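PDB 4LN9: rifamycin polyketide synthase from Amycolatopsis mediterranei, which probably removes water from the beta-hydroxyacyl intermediate through the dehydratase domain of its terminal module during rifamycin polyketide chain assembly. Local coordinates for residues A36-L40 with E228-F232. Residues are numbered along the deposited sequence; the frame is centred on the assembly and turned at random.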
ATOM      1  N   ALA A  36      -5.409   5.126   8.687  1.00 30.28           N
ATOM      2  CA  ALA A  36      -4.590   6.335   8.730  1.00 32.30           C
ATOM      3  C   ALA A  36      -5.032   7.277   9.852  1.00 38.70           C
ATOM      4  O   ALA A  36      -4.287   8.172  10.252  1.00 37.63           O
ATOM      5  CB  ALA A  36      -4.625   7.050   7.387  1.00 30.38           C
ATOM      6  N   ASP A  37      -6.236   7.048  10.371  1.00 35.92           N
ATOM      7  CA  ASP A  37      -6.867   7.954  11.334  1.00 41.86           C
ATOM      8  C   ASP A  37      -6.711   9.426  10.959  1.00 35.67           C
ATOM      9  O   ASP A  37      -6.193  10.224  11.741  1.00 39.47           O
ATOM     10  CB  ASP A  37      -6.332   7.706  12.746  1.00 39.90           C
ATOM     11  CG  ASP A  37      -7.210   8.323  13.821  1.00 48.33           C
ATOM     12  OD1 ASP A  37      -8.378   8.654  13.524  1.00 48.10           O
ATOM     13  OD2 ASP A  37      -6.737   8.457  14.970  1.00 51.29           O
ATOM     14  N   HIS A  38      -7.251   9.798   9.800  1.00 35.17           N
ATOM     15  CA  HIS A  38      -6.994  11.110   9.213  1.00 31.28           C
ATOM     16  C   HIS A  38      -8.099  11.452   8.250  1.00 32.40           C
ATOM     17  O   HIS A  38      -8.616  10.566   7.570  1.00 39.85           O
ATOM     18  CB  HIS A  38      -5.655  11.089   8.484  1.00 29.84           C
ATOM     19  CG  HIS A  38      -5.200  12.443   8.006  1.00 28.12           C
ATOM     20  ND1 HIS A  38      -5.666  13.004   6.876  1.00 31.10           N
ATOM     21  CD2 HIS A  38      -4.324  13.366   8.573  1.00 30.20           C
ATOM     22  CE1 HIS A  38      -5.096  14.211   6.709  1.00 30.07           C
ATOM     23  NE2 HIS A  38      -4.279  14.434   7.751  1.00 27.35           N
ATOM     24  N   PRO A  39      -8.522  12.728   8.208  1.00 36.00           N
ATOM     25  CA  PRO A  39      -9.758  13.017   7.473  1.00 33.75           C
ATOM     26  C   PRO A  39      -9.610  12.955   5.950  1.00 40.44           C
ATOM     27  O   PRO A  39     -10.616  12.984   5.241  1.00 38.97           O
ATOM     28  CB  PRO A  39     -10.117  14.444   7.913  1.00 39.33           C
ATOM     29  CG  PRO A  39      -9.326  14.691   9.158  1.00 35.67           C
ATOM     30  CD  PRO A  39      -8.071  13.885   9.009  1.00 36.37           C
ATOM     31  N   LEU A  40      -8.379  12.931   5.447  1.00 35.30           N
ATOM     32  CA  LEU A  40      -8.157  12.909   3.999  1.00 34.33           C
ATOM     33  C   LEU A  40      -7.540  11.603   3.499  1.00 33.25           C
ATOM     34  O   LEU A  40      -7.230  11.477   2.315  1.00 39.10           O
ATOM     35  CB  LEU A  40      -7.288  14.089   3.556  1.00 32.94           C
ATOM     36  CG  LEU A  40      -7.881  15.490   3.729  1.00 38.55           C
ATOM     37  CD1 LEU A  40      -6.832  16.550   3.429  1.00 33.30           C
ATOM     38  CD2 LEU A  40      -9.104  15.669   2.842  1.00 32.74           C
ATOM     39  N   GLU A 228     -13.411  18.722  12.390  1.00 36.27           N
ATOM     40  CA  GLU A 228     -12.387  18.280  11.447  1.00 43.95           C
ATOM     41  C   GLU A 228     -11.005  18.810  11.828  1.00 41.11           C
ATOM     42  O   GLU A 228     -10.059  18.040  12.000  1.00 34.87           O
ATOM     43  CB  GLU A 228     -12.745  18.726  10.027  1.00 43.00           C
ATOM     44  CG  GLU A 228     -13.849  17.907   9.380  1.00 51.63           C
ATOM     45  CD  GLU A 228     -13.342  16.597   8.808  1.00 61.42           C
ATOM     46  OE1 GLU A 228     -13.032  15.682   9.601  1.00 65.11           O
ATOM     47  OE2 GLU A 228     -13.251  16.485   7.568  1.00 57.75           O
ATOM     48  N   ALA A 229     -10.919  20.124  12.019  1.00 40.45           N
ATOM     49  CA  ALA A 229      -9.666  20.787  12.382  1.00 32.91           C
ATOM     50  C   ALA A 229      -8.895  20.014  13.447  1.00 28.53           C
ATOM     51  O   ALA A 229      -7.670  19.896  13.382  1.00 33.51           O
ATOM     52  CB  ALA A 229      -9.940  22.209  12.853  1.00 30.51           C
ATOM     53  N   GLY A 230      -9.620  19.484  14.425  1.00 28.08           N
ATOM     54  CA  GLY A 230      -8.994  18.789  15.542  1.00 25.74           C
ATOM     55  C   GLY A 230      -8.323  17.488  15.135  1.00 33.03           C
ATOM     56  O   GLY A 230      -7.465  16.979  15.856  1.00 37.49           O
ATOM     57  N   ARG A 231      -8.722  16.931  13.993  1.00 33.93           N
ATOM     58  CA  ARG A 231      -8.163  15.653  13.538  1.00 35.05           C
ATOM     59  C   ARG A 231      -6.970  15.811  12.585  1.00 36.41           C
ATOM     60  O   ARG A 231      -6.335  14.822  12.215  1.00 37.70           O
ATOM     61  CB  ARG A 231      -9.234  14.776  12.878  1.00 33.63           C
ATOM     62  CG  ARG A 231     -10.501  14.565  13.693  1.00 38.68           C
ATOM     63  CD  ARG A 231     -11.460  13.629  12.964  1.00 50.18           C
ATOM     64  NE  ARG A 231     -10.838  12.341  12.655  1.00 54.48           N
ATOM     65  CZ  ARG A 231     -10.983  11.690  11.505  1.00 50.14           C
ATOM     66  NH1 ARG A 231     -11.728  12.206  10.536  1.00 50.10           N
ATOM     67  NH2 ARG A 231     -10.394  10.515  11.327  1.00 49.64           N
ATOM     68  N   PHE A 232      -6.746  17.033  12.108  1.00 30.76           N
ATOM     69  CA  PHE A 232      -5.623  17.324  11.214  1.00 30.76           C
ATOM     70  C   PHE A 232      -4.345  17.618  11.995  1.00 35.17           C
ATOM     71  O   PHE A 232      -4.400  18.027  13.155  1.00 33.87           O
ATOM     72  CB  PHE A 232      -5.949  18.517  10.313  1.00 29.28           C
ATOM     73  CG  PHE A 232      -6.843  18.179   9.158  1.00 33.36           C
ATOM     74  CD1 PHE A 232      -6.362  17.454   8.081  1.00 32.44           C
ATOM     75  CD2 PHE A 232      -8.138  18.668   9.102  1.00 34.08           C
ATOM     76  CE1 PHE A 232      -7.172  17.172   6.998  1.00 33.94           C
ATOM     77  CE2 PHE A 232      -8.947  18.409   8.012  1.00 39.29           C
ATOM     78  CZ  PHE A 232      -8.467  17.651   6.962  1.00 40.86           C
TER
HETATM   79  O   HOH W   1      -6.597  12.064  13.693  1.00 48.23           O
HETATM   80  O   HOH W   2      -9.304  11.087  14.108  1.00 56.55           O
HETATM   81  O   HOH W   3     -10.603   8.750   9.621  1.00 49.38           O
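Pro-39 packs over one face of Phe-232, its CB-CG-CD side tilted toward the ring, in a CH-pi contact: CG sits over the middle, 3.8 Å from the ring centroid and 11° off the normal. Leu-40 meets the same ring at its edge, CD1 being 3.6 Å from CE1 of Phe-232. The CD1-CE1 edge, sharing CE1 with Leu-40, turns toward the face of His-38, an offset edge-to-face pair with planes at 83°. His-38 is fixed at both nitrogens, since ND1 accepts a hydrogen bond from N of Leu-40 at 3.1 Å, and NE2 is hydrogen-bonded to OE2 of Glu-85.

The guanidinium of Arg-231 lies on the side of Pro-39 away from Phe-232, and the Glu-228 carboxylate beside its CB. A bend at chi3 (57°) brings the guanidinium back past the proline, and NH2 salt-bridges OD1 of Asp-37 at 3.5 Å. The other amino nitrogen, NH1, has a long salt bridge to OE1 of Glu-228, so the arginine links two carboxylates.

Water replaces direct hydrogen bonds between the segments. One water donates to the carbonyl oxygens of Asp-37 and Arg-231, and another joins OD1 of Asp-37 to NE of Arg-231.

In this double hotdog fold, the contact ties the end of strand 34-38 to the turn leaving helix 226-229, with helix 80-93 against His-38, Leu-40 and Phe-232, and Trp-66 touching Leu-40, Glu-228 and Phe-232.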